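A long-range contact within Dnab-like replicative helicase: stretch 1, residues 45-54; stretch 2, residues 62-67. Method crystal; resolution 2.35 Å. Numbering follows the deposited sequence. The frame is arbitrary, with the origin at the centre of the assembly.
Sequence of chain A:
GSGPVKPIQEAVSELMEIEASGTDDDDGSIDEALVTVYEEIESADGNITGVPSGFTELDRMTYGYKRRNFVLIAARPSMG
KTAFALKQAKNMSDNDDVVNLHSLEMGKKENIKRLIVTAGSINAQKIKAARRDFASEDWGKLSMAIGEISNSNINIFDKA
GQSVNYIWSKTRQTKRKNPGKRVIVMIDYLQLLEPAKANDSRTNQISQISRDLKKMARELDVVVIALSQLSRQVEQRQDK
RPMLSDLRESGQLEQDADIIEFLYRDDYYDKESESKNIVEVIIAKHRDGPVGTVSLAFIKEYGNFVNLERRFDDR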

# COMPACT_ATOMS: atom_id res chain seq x y z
N ASP A 45 -14.74 -4.32 -20.43
CA ASP A 45 -14.03 -4.92 -21.56
C ASP A 45 -12.93 -5.90 -21.15
O ASP A 45 -12.34 -6.57 -22.01
CB ASP A 45 -13.43 -3.82 -22.44
CG ASP A 45 -12.42 -2.94 -21.70
OD1 ASP A 45 -12.07 -3.27 -20.54
OD2 ASP A 45 -11.98 -1.93 -22.27
N GLY A 46 -12.64 -5.98 -19.85
CA GLY A 46 -11.59 -6.85 -19.33
C GLY A 46 -10.39 -6.10 -18.80
O GLY A 46 -9.47 -6.69 -18.23
N ASN A 47 -10.39 -4.78 -19.00
CA ASN A 47 -9.33 -3.93 -18.47
C ASN A 47 -9.59 -3.52 -17.02
O ASN A 47 -10.72 -3.63 -16.50
CB ASN A 47 -9.14 -2.70 -19.36
CG ASN A 47 -8.95 -3.07 -20.83
OD1 ASN A 47 -8.51 -4.18 -21.17
ND2 ASN A 47 -9.29 -2.13 -21.72
N ILE A 48 -8.52 -3.05 -16.37
CA ILE A 48 -8.60 -2.62 -14.97
C ILE A 48 -9.51 -1.40 -14.85
O ILE A 48 -9.29 -0.37 -15.50
CB ILE A 48 -7.20 -2.32 -14.37
CG1 ILE A 48 -6.53 -1.17 -15.14
CG2 ILE A 48 -6.34 -3.58 -14.37
CD1 ILE A 48 -5.43 -0.44 -14.36
N THR A 49 -10.55 -1.54 -14.03
CA THR A 49 -11.47 -0.47 -13.74
C THR A 49 -10.80 0.52 -12.80
O THR A 49 -10.53 1.66 -13.17
CB THR A 49 -12.76 -1.03 -13.09
OG1 THR A 49 -13.38 -1.94 -14.00
CG2 THR A 49 -13.74 0.09 -12.75
N GLY A 50 -10.50 0.06 -11.59
CA GLY A 50 -9.96 0.92 -10.54
C GLY A 50 -8.49 1.27 -10.66
O GLY A 50 -7.87 1.09 -11.71
N VAL A 51 -7.94 1.79 -9.57
CA VAL A 51 -6.56 2.20 -9.49
C VAL A 51 -5.69 0.95 -9.48
O VAL A 51 -5.90 0.05 -8.65
CB VAL A 51 -6.27 2.99 -8.19
CG1 VAL A 51 -4.88 3.58 -8.23
CG2 VAL A 51 -7.31 4.08 -7.97
N PRO A 52 -4.71 0.88 -10.39
CA PRO A 52 -3.84 -0.30 -10.42
C PRO A 52 -2.74 -0.25 -9.34
O PRO A 52 -2.16 0.81 -9.08
CB PRO A 52 -3.21 -0.23 -11.82
CG PRO A 52 -3.17 1.24 -12.14
CD PRO A 52 -4.34 1.87 -11.43
N SER A 53 -2.49 -1.40 -8.71
CA SER A 53 -1.29 -1.62 -7.91
C SER A 53 -0.06 -1.62 -8.82
O SER A 53 1.03 -1.23 -8.39
CB SER A 53 -1.37 -2.96 -7.22
OG SER A 53 -1.48 -3.99 -8.18
N GLY A 54 -0.24 -2.06 -10.07
CA GLY A 54 0.82 -2.14 -11.06
C GLY A 54 1.38 -3.56 -11.13
O GLY A 54 2.28 -3.85 -11.92
N THR A 62 -8.48 -8.08 -8.62
CA THR A 62 -9.24 -6.97 -8.04
C THR A 62 -9.93 -6.08 -9.08
O THR A 62 -10.99 -5.51 -8.80
CB THR A 62 -8.34 -6.06 -7.17
OG1 THR A 62 -7.34 -5.42 -7.99
CG2 THR A 62 -7.68 -6.84 -6.03
N TYR A 63 -9.33 -5.99 -10.28
CA TYR A 63 -9.72 -5.05 -11.34
C TYR A 63 -9.39 -3.61 -10.98
O TYR A 63 -9.96 -2.66 -11.53
CB TYR A 63 -11.17 -5.26 -11.85
CG TYR A 63 -11.26 -6.45 -12.82
CD1 TYR A 63 -11.77 -7.68 -12.40
CD2 TYR A 63 -10.77 -6.35 -14.13
CE1 TYR A 63 -11.82 -8.77 -13.26
CE2 TYR A 63 -10.82 -7.44 -15.00
CZ TYR A 63 -11.35 -8.64 -14.56
OH TYR A 63 -11.39 -9.73 -15.41
N GLY A 64 -8.42 -3.46 -10.07
CA GLY A 64 -8.00 -2.16 -9.55
C GLY A 64 -8.65 -1.85 -8.22
O GLY A 64 -9.68 -2.45 -7.86
N TYR A 65 -8.06 -0.91 -7.49
CA TYR A 65 -8.63 -0.46 -6.23
C TYR A 65 -9.76 0.50 -6.51
O TYR A 65 -9.65 1.35 -7.37
CB TYR A 65 -7.58 0.21 -5.33
CG TYR A 65 -6.44 -0.69 -4.92
CD1 TYR A 65 -6.68 -1.96 -4.38
CD2 TYR A 65 -5.11 -0.28 -5.09
CE1 TYR A 65 -5.64 -2.79 -4.01
CE2 TYR A 65 -4.06 -1.11 -4.72
CZ TYR A 65 -4.32 -2.36 -4.18
OH TYR A 65 -3.26 -3.17 -3.82
N LYS A 66 -10.85 0.34 -5.78
CA LYS A 66 -12.05 1.15 -6.00
C LYS A 66 -12.06 2.32 -5.03
O LYS A 66 -11.67 2.18 -3.88
CB LYS A 66 -13.34 0.33 -5.80
CG LYS A 66 -13.37 -1.05 -6.49
CD LYS A 66 -13.17 -0.99 -8.01
CE LYS A 66 -13.18 -2.39 -8.60
NZ LYS A 66 -12.19 -2.50 -9.70
N ARG A 67 -12.53 3.46 -5.53
CA ARG A 67 -12.80 4.64 -4.73
C ARG A 67 -13.32 4.41 -3.29
O ARG A 67 -13.18 5.26 -2.43
CB ARG A 67 -13.76 5.56 -5.49
CG ARG A 67 -13.28 5.96 -6.88
CD ARG A 67 -12.94 7.46 -6.95
NE ARG A 67 -12.95 7.97 -8.33
CZ ARG A 67 -12.95 9.26 -8.67
NH1 ARG A 67 -12.96 10.21 -7.73
NH2 ARG A 67 -12.95 9.60 -9.96

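Two loop segments are held together mainly by backbone hydrogen bonds, centred on a single antiparallel bridge between Val51 and Tyr65 and made possible by two facing glycines. In the bridge, Tyr65 N donates to Val51 O (2.6 Å) and Val51 N to Tyr65 O (2.8 Å), the first nearly straight (168°), the second somewhat bent (156°). Next to it, the carbonyl of Tyr63, which has positive phi just after a helix, accepts from Gly50 N (Gly50 N to Tyr63 O, 2.8 Å) and, weakly, from Thr49 N (Thr49 N to Tyr63 O, 2.8 Å, bent to 117°). Gly50 and Gly64 bring their CA atoms within 3.8 Å. A CB on Gly50 would clash with Tyr65 O, and one on Gly64 with Gly50 C; Gly64 also has backbone angles that by themselves call for glycine. The close packing lets Gly50 CA make a C-H...O contact with Tyr65 O (3.2 Å). Side chains add less: Val51 CB lies 4.2 Å from Tyr65 CB, a buried apolar contact, while the Tyr65 ring extends to Ser53, with Tyr65 OH 3.9 Å from Ser53 CB. The exposed Tyr63 ring lies along the first stretch, its edge meeting Gly46 O (3.6 Å from Tyr63 CE2). Lys66 curls back so that its NZ donates a hydrogen bond to Gly64 O (3.1 Å), within the second stretch.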